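Local coordinates for protein ATP synthase epsilon chain (Caldalkalibacillus thermarum TA2.A1, PDB 5IK2) that binds ATP and, as the epsilon subunit of the F1 sector of ATP synthase, probably takes part in making ATP from ADP with the energy of a proton gradient, at residues H[18-24]-H[49-55]; H[39-45]-H[66-72]; H[59-65]-H[79-85]; H[93-97]-H[124-128]. The protein carries 2 engineered substitutions. All coordinates share one frame; numbering follows the deposited sequence.

Overall arrangement
Contacts 1, 2 and 3 belong to the N-terminal beta-sandwich domain, contact 4 to the C-terminal helical hairpin. Contacts 1 and 3 lie about 13 Å apart between centres and join through neighbouring strands 48-54 and 57-64. The centre of contact 2 is about 15 Å from that of contact 1 and about 16 Å from that of contact 3; its segments alternate with those of both, so these contacts cross along the chain. Contact 4 comes last, in helices 90-104 and 114-133, its centre about 12 Å from that of contact 3. The ATP-site residues Thr81 and Glu83 of contact 3 meet Arg127 of contact 4, consistent with a site between the two domains.

Contact 1 of 4, residues H[18-24]-H[49-55]; sequences GEADIVI and PVRIKQG
Two antiparallel strands of the N-terminal beta-sandwich pair here, with Ile22, Val23 and Ile24 of strand 19-26 facing Lys53, Ile52 and Arg51 of strand 48-54. The short strand axes approach to 4.8 Å. Ile24 and Arg51 form a hydrogen-bonded pair, Ile24 N lying 2.8 Å from Arg51 O and Arg51 N answering to Ile24 O. Lys53 N gives a further bond to Ile22 O, and Val23 with Ile52 is the non-hydrogen-bonded pair between. Ile22, Ile24, Arg51 and Lys53 share one face of the sheet. Arg51 runs alongside Ile24 until its chain bends at chi3 (37°), which turns one guanidinium face over the isoleucine; NH1 of Arg51 comes 3.6 Å from CG1 of Ile24. Lys53 likewise lies beside Ile22, CD to CG2 3.8 Å, lending its methylenes as apolar cover. On the opposite face Val23 and Ile52 turn inward, and Ala20 CB meets Ile52 CG2 at 3.4 Å; Val6 and Ile8 of strand 4-9 pack against this group. Strand 19-26 is broken at Asp21, yet Asp21 N still reaches Lys53 O at 3.0 Å. Beyond the break, the extended Gln54 chain carries NE2 to Glu19 O at 3.1 Å, the donor standing well above the carbonyl plane while that oxygen stays near the plane of the amide. A leucine in place of Gln54 would probably leave Glu19 O without this donor and the strand end less firmly tied. The last tie is made by a carboxylate: Asp21 OD2 accepts Gly55 N, which approaches nearly along the C-O axis, although the N-H...O angle is bent to 135°.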
loop_
_atom_site.group_PDB
_atom_site.type_symbol
_atom_site.label_atom_id
_atom_site.label_comp_id
_atom_site.label_asym_id
_atom_site.label_seq_id
_atom_site.Cartn_x
_atom_site.Cartn_y
_atom_site.Cartn_z
ATOM N N GLY H 18 39.798 24.492 46.725
ATOM C CA GLY H 18 39.532 25.006 48.073
ATOM C C GLY H 18 40.747 25.619 48.740
ATOM O O GLY H 18 41.865 25.513 48.232
ATOM N N GLU H 19 40.515 26.265 49.880
ATOM C CA GLU H 19 41.581 26.862 50.682
ATOM C C GLU H 19 42.004 25.899 51.785
ATOM O O GLU H 19 41.167 25.457 52.575
ATOM C CB GLU H 19 41.119 28.187 51.286
ATOM C CG GLU H 19 40.935 29.288 50.255
ATOM C CD GLU H 19 40.870 30.666 50.881
ATOM O OE1 GLU H 19 40.007 30.881 51.760
ATOM O OE2 GLU H 19 41.683 31.534 50.490
ATOM N N ALA H 20 43.301 25.588 51.834
ATOM C CA ALA H 20 43.857 24.604 52.767
ATOM C C ALA H 20 44.830 25.240 53.758
ATOM O O ALA H 20 45.496 26.227 53.444
ATOM C CB ALA H 20 44.562 23.506 51.993
ATOM N N ASP H 21 44.907 24.656 54.953
ATOM C CA ASP H 21 45.882 25.065 55.967
ATOM C C ASP H 21 47.279 24.601 55.576
ATOM O O ASP H 21 48.238 25.368 55.656
ATOM C CB ASP H 21 45.517 24.493 57.342
ATOM C CG ASP H 21 44.231 25.074 57.897
ATOM O OD1 ASP H 21 44.092 26.313 57.924
ATOM O OD2 ASP H 21 43.360 24.291 58.321
ATOM N N ILE H 22 47.376 23.338 55.167
ATOM C CA ILE H 22 48.626 22.746 54.687
ATOM C C ILE H 22 48.336 21.677 53.625
ATOM O O ILE H 22 47.327 20.973 53.709
ATOM C CB ILE H 22 49.456 22.161 55.861
ATOM C CG1 ILE H 22 50.809 21.626 55.371
ATOM C CG2 ILE H 22 48.686 21.075 56.609
ATOM C CD1 ILE H 22 51.821 21.413 56.478
ATOM N N VAL H 23 49.221 21.580 52.633
ATOM C CA VAL H 23 49.134 20.578 51.566
ATOM C C VAL H 23 50.345 19.650 51.671
ATOM O O VAL H 23 51.471 20.056 51.372
ATOM C CB VAL H 23 49.093 21.241 50.168
ATOM C CG1 VAL H 23 49.007 20.189 49.063
ATOM C CG2 VAL H 23 47.923 22.210 50.076
ATOM N N ILE H 24 50.108 18.411 52.103
ATOM C CA ILE H 24 51.169 17.419 52.265
ATOM C C ILE H 24 51.296 16.627 50.962
ATOM O O ILE H 24 50.379 15.893 50.587
ATOM C CB ILE H 24 50.889 16.451 53.444
ATOM C CG1 ILE H 24 50.548 17.212 54.742
ATOM C CG2 ILE H 24 52.072 15.510 53.666
ATOM C CD1 ILE H 24 51.657 18.093 55.288
ATOM N N PRO H 49 49.556 9.344 47.729
ATOM C CA PRO H 49 48.427 10.185 48.144
ATOM C C PRO H 49 48.846 11.620 48.469
ATOM O O PRO H 49 49.878 11.824 49.110
ATOM C CB PRO H 49 47.904 9.487 49.411
ATOM C CG PRO H 49 48.475 8.113 49.374
ATOM C CD PRO H 49 49.796 8.252 48.688
ATOM N N VAL H 50 48.053 12.592 48.014
ATOM C CA VAL H 50 48.219 13.999 48.392
ATOM C C VAL H 50 47.203 14.302 49.492
ATOM O O VAL H 50 45.997 14.221 49.257
ATOM C CB VAL H 50 47.998 14.949 47.193
ATOM C CG1 VAL H 50 48.117 16.411 47.624
ATOM C CG2 VAL H 50 48.987 14.637 46.075
ATOM N N ARG H 51 47.695 14.644 50.681
ATOM C CA ARG H 51 46.846 14.885 51.850
ATOM C C ARG H 51 46.658 16.387 52.079
ATOM O O ARG H 51 47.636 17.121 52.248
ATOM C CB ARG H 51 47.450 14.201 53.083
ATOM C CG ARG H 51 46.755 14.503 54.407
ATOM C CD ARG H 51 46.899 13.365 55.413
ATOM N NE ARG H 51 48.208 12.707 55.357
ATOM C CZ ARG H 51 49.337 13.161 55.908
ATOM N NH1 ARG H 51 49.370 14.309 56.588
ATOM N NH2 ARG H 51 50.459 12.454 55.773
ATOM N N ILE H 52 45.396 16.825 52.071
ATOM C CA ILE H 52 45.025 18.226 52.288
ATOM C C ILE H 52 44.284 18.344 53.617
ATOM O O ILE H 52 43.235 17.722 53.794
ATOM C CB ILE H 52 44.113 18.762 51.157
ATOM C CG1 ILE H 52 44.780 18.573 49.789
ATOM C CG2 ILE H 52 43.785 20.237 51.383
ATOM C CD1 ILE H 52 43.888 18.918 48.614
ATOM N N LYS H 53 44.829 19.143 54.536
ATOM C CA LYS H 53 44.179 19.444 55.816
ATOM C C LYS H 53 43.454 20.783 55.734
ATOM O O LYS H 53 44.078 21.816 55.484
ATOM C CB LYS H 53 45.200 19.497 56.956
ATOM C CG LYS H 53 45.695 18.138 57.417
ATOM C CD LYS H 53 46.853 18.281 58.391
ATOM C CE LYS H 53 47.406 16.928 58.803
ATOM N NZ LYS H 53 48.757 17.053 59.417
ATOM N N GLN H 54 42.137 20.746 55.929
ATOM C CA GLN H 54 41.316 21.942 56.084
ATOM C C GLN H 54 40.758 21.922 57.501
ATOM O O GLN H 54 39.624 21.500 57.728
ATOM C CB GLN H 54 40.194 21.965 55.042
ATOM C CG GLN H 54 40.695 22.181 53.622
ATOM C CD GLN H 54 39.605 22.051 52.576
ATOM O OE1 GLN H 54 38.848 21.082 52.567
ATOM N NE2 GLN H 54 39.531 23.024 51.676
ATOM N N GLY H 55 41.588 22.352 58.449
ATOM C CA GLY H 55 41.244 22.352 59.868
ATOM C C GLY H 55 41.093 20.948 60.431
ATOM O O GLY H 55 42.076 20.229 60.606
#

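Contact 2 of 4, residues H[39-45]-H[66-72]; sequences IPLVTPL and GFLEVRP
Val42 and Phe67 lie side by side on one face of this antiparallel strand pair, pointing the same way. The first torsion of Phe67 (chi1 72°) sets CG between its backbone N and carbonyl carbon, and CD2 then comes 4.0 Å from Val42 CG1. The other methyl of the valine, CG2, passes slantwise over the aliphatic part of Glu69, 3.8 Å from its CG. On the reverse face Leu68 is flanked by two neighbours: Thr43 CG2 lies 4.0 Å from Leu68 CB, and Leu45 CD2 approaches the same CB from the strand end. Val34 of strand 31-34 and Ile77 of strand 74-79 pack on Leu68 as well. Pro40 and Pro72 meet at the far end, with the rings set at a slant. Between these faces the backbone bonds run both ways: Val70 N to Leu41 O is 2.7 Å and Leu68 N to Thr43 O 2.8 Å, while Leu41 N and Thr43 N bond in return to Val70 O and Leu68 O. Leu45 N bonds to Gly66 O. Glu69 OE1 is held by Asn76 of strand 74-79, and Thr43 OG1 bonds to the backbone of another protein chain, a strand of which pairs in parallel with Leu41 and Val42. The edge of strand 41-44 thus carries the sheet into that chain, the Val42-Phe67 face packs on it, and the apolar Leu68 face lies against the sandwich.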
loop_
_atom_site.group_PDB
_atom_site.type_symbol
_atom_site.label_atom_id
_atom_site.label_comp_id
_atom_site.label_asym_id
_atom_site.label_seq_id
_atom_site.Cartn_x
_atom_site.Cartn_y
_atom_site.Cartn_z
ATOM N N ILE H 39 57.990 29.778 49.298
ATOM C CA ILE H 39 58.819 30.302 48.205
ATOM C C ILE H 39 58.351 29.641 46.895
ATOM O O ILE H 39 57.982 28.462 46.909
ATOM C CB ILE H 39 60.334 30.027 48.432
ATOM C CG1 ILE H 39 60.810 30.578 49.794
ATOM C CG2 ILE H 39 61.187 30.632 47.318
ATOM C CD1 ILE H 39 61.142 29.518 50.832
ATOM N N PRO H 40 58.337 30.397 45.771
ATOM C CA PRO H 40 58.036 29.791 44.467
ATOM C C PRO H 40 58.899 28.561 44.148
ATOM O O PRO H 40 60.129 28.654 44.136
ATOM C CB PRO H 40 58.313 30.931 43.486
ATOM C CG PRO H 40 57.967 32.152 44.257
ATOM C CD PRO H 40 58.381 31.871 45.676
ATOM N N LEU H 41 58.239 27.426 43.913
ATOM C CA LEU H 41 58.901 26.124 43.775
ATOM C C LEU H 41 58.169 25.237 42.768
ATOM O O LEU H 41 56.937 25.248 42.708
ATOM C CB LEU H 41 58.954 25.424 45.142
ATOM C CG LEU H 41 59.430 23.965 45.239
ATOM C CD1 LEU H 41 60.882 23.821 44.804
ATOM C CD2 LEU H 41 59.249 23.442 46.655
ATOM N N VAL H 42 58.937 24.482 41.982
ATOM C CA VAL H 42 58.402 23.423 41.125
ATOM C C VAL H 42 59.200 22.143 41.373
ATOM O O VAL H 42 60.432 22.170 41.377
ATOM C CB VAL H 42 58.469 23.796 39.626
ATOM C CG1 VAL H 42 57.949 22.654 38.755
ATOM C CG2 VAL H 42 57.684 25.074 39.359
ATOM N N THR H 43 58.491 21.033 41.576
ATOM C CA THR H 43 59.116 19.728 41.817
ATOM C C THR H 43 58.218 18.588 41.313
ATOM O O THR H 43 56.994 18.672 41.443
ATOM C CB THR H 43 59.435 19.523 43.319
ATOM O OG1 THR H 43 60.039 18.237 43.521
ATOM C CG2 THR H 43 58.180 19.638 44.199
ATOM N N PRO H 44 58.815 17.527 40.726
ATOM C CA PRO H 44 58.011 16.332 40.440
ATOM C C PRO H 44 57.585 15.607 41.718
ATOM O O PRO H 44 58.297 15.659 42.729
ATOM C CB PRO H 44 58.957 15.449 39.610
ATOM C CG PRO H 44 60.009 16.367 39.099
ATOM C CD PRO H 44 60.171 17.409 40.160
ATOM N N LEU H 45 56.428 14.951 41.662
ATOM C CA LEU H 45 55.905 14.172 42.779
ATOM C C LEU H 45 55.989 12.691 42.456
ATOM O O LEU H 45 55.855 12.293 41.296
ATOM C CB LEU H 45 54.444 14.537 43.050
ATOM C CG LEU H 45 54.125 15.981 43.437
ATOM C CD1 LEU H 45 52.618 16.168 43.533
ATOM C CD2 LEU H 45 54.797 16.359 44.747
ATOM N N GLY H 66 52.471 13.160 38.378
ATOM C CA GLY H 66 52.221 14.595 38.540
ATOM C C GLY H 66 53.390 15.390 39.080
ATOM O O GLY H 66 54.401 14.824 39.496
ATOM N N PHE H 67 53.240 16.715 39.052
ATOM C CA PHE H 67 54.229 17.639 39.610
ATOM C C PHE H 67 53.555 18.798 40.348
ATOM O O PHE H 67 52.421 19.177 40.035
ATOM C CB PHE H 67 55.175 18.162 38.518
ATOM C CG PHE H 67 54.544 19.147 37.568
ATOM C CD1 PHE H 67 53.772 18.706 36.495
ATOM C CD2 PHE H 67 54.738 20.520 37.732
ATOM C CE1 PHE H 67 53.193 19.613 35.613
ATOM C CE2 PHE H 67 54.162 21.430 36.854
ATOM C CZ PHE H 67 53.390 20.976 35.791
ATOM N N LEU H 68 54.279 19.349 41.320
ATOM C CA LEU H 68 53.802 20.439 42.170
ATOM C C LEU H 68 54.306 21.771 41.629
ATOM O O LEU H 68 55.426 21.847 41.133
ATOM C CB LEU H 68 54.320 20.232 43.596
ATOM C CG LEU H 68 53.932 21.226 44.693
ATOM C CD1 LEU H 68 52.432 21.221 44.941
ATOM C CD2 LEU H 68 54.683 20.885 45.969
ATOM N N GLU H 69 53.473 22.809 41.712
ATOM C CA GLU H 69 53.884 24.182 41.392
ATOM C C GLU H 69 53.381 25.135 42.477
ATOM O O GLU H 69 52.185 25.423 42.559
ATOM C CB GLU H 69 53.363 24.620 40.021
ATOM C CG GLU H 69 53.990 25.926 39.520
ATOM C CD GLU H 69 53.004 26.929 38.937
ATOM O OE1 GLU H 69 51.778 26.788 39.127
ATOM O OE2 GLU H 69 53.468 27.888 38.288
ATOM N N VAL H 70 54.309 25.623 43.298
ATOM C CA VAL H 70 53.990 26.480 44.435
ATOM C C VAL H 70 54.231 27.949 44.093
ATOM O O VAL H 70 55.221 28.289 43.447
ATOM C CB VAL H 70 54.853 26.118 45.666
ATOM C CG1 VAL H 70 54.391 26.899 46.895
ATOM C CG2 VAL H 70 54.814 24.616 45.926
ATOM N N ARG H 71 53.292 28.798 44.501
ATOM C CA ARG H 71 53.509 30.238 44.639
ATOM C C ARG H 71 53.075 30.628 46.061
ATOM O O ARG H 71 52.386 29.845 46.728
ATOM C CB ARG H 71 52.700 31.022 43.597
ATOM C CG ARG H 71 53.375 31.187 42.238
ATOM C CD ARG H 71 53.110 30.014 41.305
ATOM N NE ARG H 71 51.706 29.937 40.888
ATOM C CZ ARG H 71 51.144 30.641 39.900
ATOM N NH1 ARG H 71 51.845 31.518 39.177
ATOM N NH2 ARG H 71 49.851 30.467 39.632
ATOM N N PRO H 72 53.476 31.825 46.540
ATOM C CA PRO H 72 52.934 32.299 47.828
ATOM C C PRO H 72 51.408 32.501 47.805
ATOM O O PRO H 72 50.746 32.319 48.832
ATOM C CB PRO H 72 53.664 33.633 48.056
ATOM C CG PRO H 72 54.175 34.043 46.717
ATOM C CD PRO H 72 54.466 32.768 45.985
#

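Contact 3 of 4, residues H[59-65]-H[79-85]; sequences TLIAVSG and ADTAELP
Thr81 and Glu83 of strand 81-83 are residues of an ATP site, empty in this chain, and both lie across from strand 57-64, opposite Ser64 and Ala62. Ser64 OG donates to Thr81 OG1 at 2.6 Å. Ser64 and Thr81 are paired on one face, and their first torsions (78° and 54°), each setting the oxygen between backbone N and carbonyl carbon, bring the two hydroxyls together. A water extends the polar row by giving hydrogens to Ala62 O at 2.9 Å and Glu83 OE1 at 2.9 Å, and it also bonds to Thr81 OG1. Two arginines of helix 114-133 approach this face: Arg127 forms a salt bridge with Glu83 OE2, and Arg123 a weak hydrogen bond with Ser64 OG. An alanine at Ser64 is likely to leave Thr81 OG1 without its donor there and Arg123 NE without this acceptor. Underneath, the main chains pair through Ala62 N to Glu83 O at 2.9 Å and Glu83 N to Ala62 O at 3.1 Å. The reverse face is apolar: Val63 CG1 touches Ala79 CB at 3.5 Å, Ile61 packs on Ala82, and Leu84 CD2 fits between Ile61 CG1 and Thr59 CG2, the latter 3.7 Å away. At the corner Asp80 N bonds to Gly65 O at 3.1 Å, standing well above the carbonyl plane, while Asp80 OD2 is held by a polar side chain of another protein chain. Asp80 N and Thr81 N also both bond weakly to Ser64 O, making a classic beta bulge that leads into the strand of the ATP-site residues.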
loop_
_atom_site.group_PDB
_atom_site.type_symbol
_atom_site.label_atom_id
_atom_site.label_comp_id
_atom_site.label_asym_id
_atom_site.label_seq_id
_atom_site.Cartn_x
_atom_site.Cartn_y
_atom_site.Cartn_z
ATOM N N THR H 59 41.586 15.217 53.592
ATOM C CA THR H 59 41.179 14.660 52.298
ATOM C C THR H 59 42.401 14.092 51.574
ATOM O O THR H 59 43.371 14.816 51.336
ATOM C CB THR H 59 40.514 15.734 51.409
ATOM O OG1 THR H 59 39.509 16.426 52.157
ATOM C CG2 THR H 59 39.876 15.108 50.171
ATOM N N LEU H 60 42.351 12.801 51.240
ATOM C CA LEU H 60 43.389 12.147 50.438
ATOM C C LEU H 60 42.960 12.108 48.973
ATOM O O LEU H 60 41.832 11.725 48.671
ATOM C CB LEU H 60 43.634 10.716 50.927
ATOM C CG LEU H 60 44.069 10.518 52.383
ATOM C CD1 LEU H 60 44.254 9.036 52.673
ATOM C CD2 LEU H 60 45.347 11.278 52.700
ATOM N N ILE H 61 43.863 12.516 48.077
ATOM C CA ILE H 61 43.668 12.404 46.631
ATOM C C ILE H 61 44.758 11.481 46.087
ATOM O O ILE H 61 45.944 11.740 46.288
ATOM C CB ILE H 61 43.758 13.775 45.917
ATOM C CG1 ILE H 61 42.775 14.783 46.541
ATOM C CG2 ILE H 61 43.491 13.627 44.421
ATOM C CD1 ILE H 61 43.349 15.604 47.678
ATOM N N ALA H 62 44.350 10.410 45.409
ATOM C CA ALA H 62 45.291 9.481 44.774
ATOM C C ALA H 62 45.863 10.129 43.519
ATOM O O ALA H 62 45.143 10.305 42.544
ATOM C CB ALA H 62 44.591 8.172 44.424
ATOM N N VAL H 63 47.147 10.490 43.555
ATOM C CA VAL H 63 47.819 11.176 42.441
ATOM C C VAL H 63 48.948 10.312 41.875
ATOM O O VAL H 63 49.748 9.757 42.633
ATOM C CB VAL H 63 48.388 12.546 42.889
ATOM C CG1 VAL H 63 49.178 13.216 41.765
ATOM C CG2 VAL H 63 47.260 13.452 43.372
ATOM N N SER H 64 49.005 10.210 40.545
ATOM C CA SER H 64 50.085 9.503 39.846
ATOM C C SER H 64 50.541 10.296 38.621
ATOM O O SER H 64 49.717 10.858 37.899
ATOM C CB SER H 64 49.635 8.097 39.427
ATOM O OG SER H 64 48.815 8.126 38.270
ATOM N N GLY H 65 51.855 10.332 38.401
ATOM C CA GLY H 65 52.447 11.014 37.254
ATOM C C GLY H 65 52.192 12.508 37.249
ATOM O O GLY H 65 51.750 13.058 36.238
ATOM N N ALA H 79 48.611 16.541 37.173
ATOM C CA ALA H 79 48.932 15.105 37.166
ATOM C C ALA H 79 48.158 14.324 36.107
ATOM O O ALA H 79 47.109 14.767 35.650
ATOM C CB ALA H 79 48.668 14.510 38.540
ATOM N N ASP H 80 48.686 13.157 35.736
ATOM C CA ASP H 80 48.042 12.270 34.754
ATOM C C ASP H 80 46.667 11.835 35.246
ATOM O O ASP H 80 45.680 11.927 34.515
ATOM C CB ASP H 80 48.885 11.010 34.493
ATOM C CG ASP H 80 50.220 11.306 33.822
ATOM O OD1 ASP H 80 50.453 12.446 33.368
ATOM O OD2 ASP H 80 51.046 10.373 33.746
ATOM N N THR H 81 46.624 11.356 36.487
ATOM C CA THR H 81 45.380 10.965 37.139
ATOM C C THR H 81 45.327 11.510 38.564
ATOM O O THR H 81 46.348 11.576 39.253
ATOM C CB THR H 81 45.223 9.434 37.176
ATOM O OG1 THR H 81 46.377 8.846 37.783
ATOM C CG2 THR H 81 45.061 8.880 35.773
ATOM N N ALA H 82 44.128 11.908 38.982
ATOM C CA ALA H 82 43.862 12.367 40.345
ATOM C C ALA H 82 42.421 12.009 40.711
ATOM O O ALA H 82 41.495 12.385 39.990
ATOM C CB ALA H 82 44.093 13.866 40.455
ATOM N N GLU H 83 42.237 11.269 41.804
ATOM C CA GLU H 83 40.902 10.862 42.249
ATOM C C GLU H 83 40.727 11.002 43.756
ATOM O O GLU H 83 41.615 10.637 44.528
ATOM C CB GLU H 83 40.607 9.409 41.858
ATOM C CG GLU H 83 40.593 9.124 40.358
ATOM C CD GLU H 83 41.899 8.574 39.803
ATOM O OE1 GLU H 83 42.807 8.206 40.580
ATOM O OE2 GLU H 83 42.012 8.493 38.563
ATOM N N LEU H 84 39.564 11.520 44.157
ATOM C CA LEU H 84 39.101 11.467 45.546
ATOM C C LEU H 84 38.647 10.028 45.841
ATOM O O LEU H 84 38.404 9.266 44.902
ATOM C CB LEU H 84 37.928 12.434 45.749
ATOM C CG LEU H 84 38.184 13.923 45.492
ATOM C CD1 LEU H 84 36.874 14.654 45.237
ATOM C CD2 LEU H 84 38.935 14.553 46.655
ATOM N N PRO H 85 38.523 9.646 47.135
ATOM C CA PRO H 85 38.156 8.258 47.477
ATOM C C PRO H 85 36.873 7.739 46.813
ATOM O O PRO H 85 36.853 6.610 46.317
ATOM C CB PRO H 85 37.979 8.310 49.000
ATOM C CG PRO H 85 38.835 9.446 49.439
ATOM C CD PRO H 85 38.681 10.466 48.351
HETATM O O HOH W 1 45.702 8.569 40.303
#

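Contact 4 of 4, residues H[93-97]-H[124-128]; sequences AKKAK and AEVRL
Apolar packing carries most of this contact, beginning with Ala93 and Ala124, whose CA atoms lie only 4.9 Å apart. Ala124 CB presses against the first helix, 3.6 Å from Ala93 O and 4.1 Å from Ala96 CB, which lays its methyl on the helix backbone. Leu128 extends the apolar patch one turn on. Its CD2 lies 3.9 Å from Ala93 CB and 3.8 Å from Lys94 CG, while CD1 reaches Lys97 CD at 3.9 Å; the two methyls thus divide between the stems of two lysines, each crossing the leucine at about a right angle. Arg127, an ATP-site residue, brings its CB near Ala93 CB, while its guanidinium forms a salt bridge with Glu83 of the sandwich. The two helices form the antiparallel hairpin of the epsilon C-terminal domain, a region predicted to be coiled coil, and their short axes approach to 8.8 Å at an angle of 146°. Small alanines on both sides permit that closeness. Electrostatic interaction is looser. Lys97 leaves its backbone with CG anti to N (chi1 -175°) and extends fully, so that the chain runs across Glu125. CG of Lys97 packs near CG of Glu125, and NZ ends 4.4 Å from Glu125 OE2, beyond a salt bridge, where the opposite charges probably attract weakly. Main-chain bonding remains inside each helix: Lys97 N bonds to Ala93 O, which satisfies the carbonyl that Ala124 CB covers, and Leu128 N bonds to Ala124 O.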
loop_
_atom_site.group_PDB
_atom_site.type_symbol
_atom_site.label_atom_id
_atom_site.label_comp_id
_atom_site.label_asym_id
_atom_site.label_seq_id
_atom_site.Cartn_x
_atom_site.Cartn_y
_atom_site.Cartn_z
ATOM N N ALA H 93 41.193 -1.388 40.092
ATOM C CA ALA H 93 42.502 -1.201 40.731
ATOM C C ALA H 93 43.101 -2.511 41.246
ATOM O O ALA H 93 44.313 -2.711 41.163
ATOM C CB ALA H 93 42.400 -0.189 41.865
ATOM N N LYS H 94 42.256 -3.390 41.783
ATOM C CA LYS H 94 42.693 -4.716 42.246
ATOM C C LYS H 94 43.179 -5.601 41.095
ATOM O O LYS H 94 44.219 -6.257 41.208
ATOM C CB LYS H 94 41.570 -5.424 43.013
ATOM C CG LYS H 94 41.273 -4.812 44.371
ATOM C CD LYS H 94 40.159 -5.557 45.087
ATOM C CE LYS H 94 39.874 -4.947 46.450
ATOM N NZ LYS H 94 38.697 -5.580 47.108
ATOM N N LYS H 95 42.423 -5.616 39.998
ATOM C CA LYS H 95 42.805 -6.359 38.788
ATOM C C LYS H 95 44.046 -5.769 38.112
ATOM O O LYS H 95 44.862 -6.511 37.564
ATOM C CB LYS H 95 41.634 -6.437 37.800
ATOM C CG LYS H 95 40.532 -7.377 38.264
ATOM C CD LYS H 95 39.204 -7.110 37.577
ATOM C CE LYS H 95 38.103 -7.985 38.161
ATOM N NZ LYS H 95 36.744 -7.528 37.763
ATOM N N ALA H 96 44.179 -4.444 38.158
ATOM C CA ALA H 96 45.381 -3.758 37.677
ATOM C C ALA H 96 46.601 -4.060 38.552
ATOM O O ALA H 96 47.701 -4.253 38.031
ATOM C CB ALA H 96 45.142 -2.258 37.604
ATOM N N LYS H 97 46.402 -4.096 39.871
ATOM C CA LYS H 97 47.469 -4.456 40.815
ATOM C C LYS H 97 47.973 -5.878 40.561
ATOM O O LYS H 97 49.178 -6.093 40.410
ATOM C CB LYS H 97 46.984 -4.338 42.268
ATOM C CG LYS H 97 48.070 -4.585 43.314
ATOM C CD LYS H 97 47.499 -4.805 44.706
ATOM C CE LYS H 97 48.519 -5.477 45.611
ATOM N NZ LYS H 97 48.058 -5.560 47.022
ATOM N N ALA H 124 47.931 1.820 40.794
ATOM C CA ALA H 124 46.904 0.923 41.327
ATOM C C ALA H 124 46.905 0.859 42.853
ATOM O O ALA H 124 45.843 0.937 43.472
ATOM C CB ALA H 124 47.071 -0.475 40.747
ATOM N N GLU H 125 48.088 0.715 43.450
ATOM C CA GLU H 125 48.221 0.612 44.914
ATOM C C GLU H 125 47.843 1.909 45.642
ATOM O O GLU H 125 47.227 1.861 46.709
ATOM C CB GLU H 125 49.634 0.164 45.310
ATOM C CG GLU H 125 49.928 -1.286 44.948
ATOM C CD GLU H 125 51.293 -1.762 45.417
ATOM O OE1 GLU H 125 52.278 -0.998 45.299
ATOM O OE2 GLU H 125 51.382 -2.913 45.896
ATOM N N VAL H 126 48.210 3.052 45.066
ATOM C CA VAL H 126 47.841 4.363 45.621
ATOM C C VAL H 126 46.327 4.600 45.540
ATOM O O VAL H 126 45.745 5.175 46.461
ATOM C CB VAL H 126 48.633 5.508 44.939
ATOM C CG1 VAL H 126 48.074 6.882 45.293
ATOM C CG2 VAL H 126 50.099 5.433 45.341
ATOM N N ARG H 127 45.700 4.159 44.447
ATOM C CA ARG H 127 44.233 4.191 44.319
ATOM C C ARG H 127 43.521 3.351 45.390
ATOM O O ARG H 127 42.456 3.739 45.876
ATOM C CB ARG H 127 43.791 3.738 42.918
ATOM C CG ARG H 127 43.899 4.825 41.862
ATOM C CD ARG H 127 43.667 4.269 40.469
ATOM N NE ARG H 127 43.598 5.322 39.455
ATOM C CZ ARG H 127 43.501 5.115 38.140
ATOM N NH1 ARG H 127 43.461 3.880 37.638
ATOM N NH2 ARG H 127 43.445 6.154 37.312
ATOM N N LEU H 128 44.112 2.210 45.746
ATOM C CA LEU H 128 43.582 1.344 46.806
ATOM C C LEU H 128 43.764 1.940 48.208
ATOM O O LEU H 128 42.868 1.825 49.043
ATOM C CB LEU H 128 44.218 -0.051 46.735
ATOM C CG LEU H 128 43.864 -0.859 45.478
ATOM C CD1 LEU H 128 44.884 -1.961 45.227
ATOM C CD2 LEU H 128 42.457 -1.436 45.565
#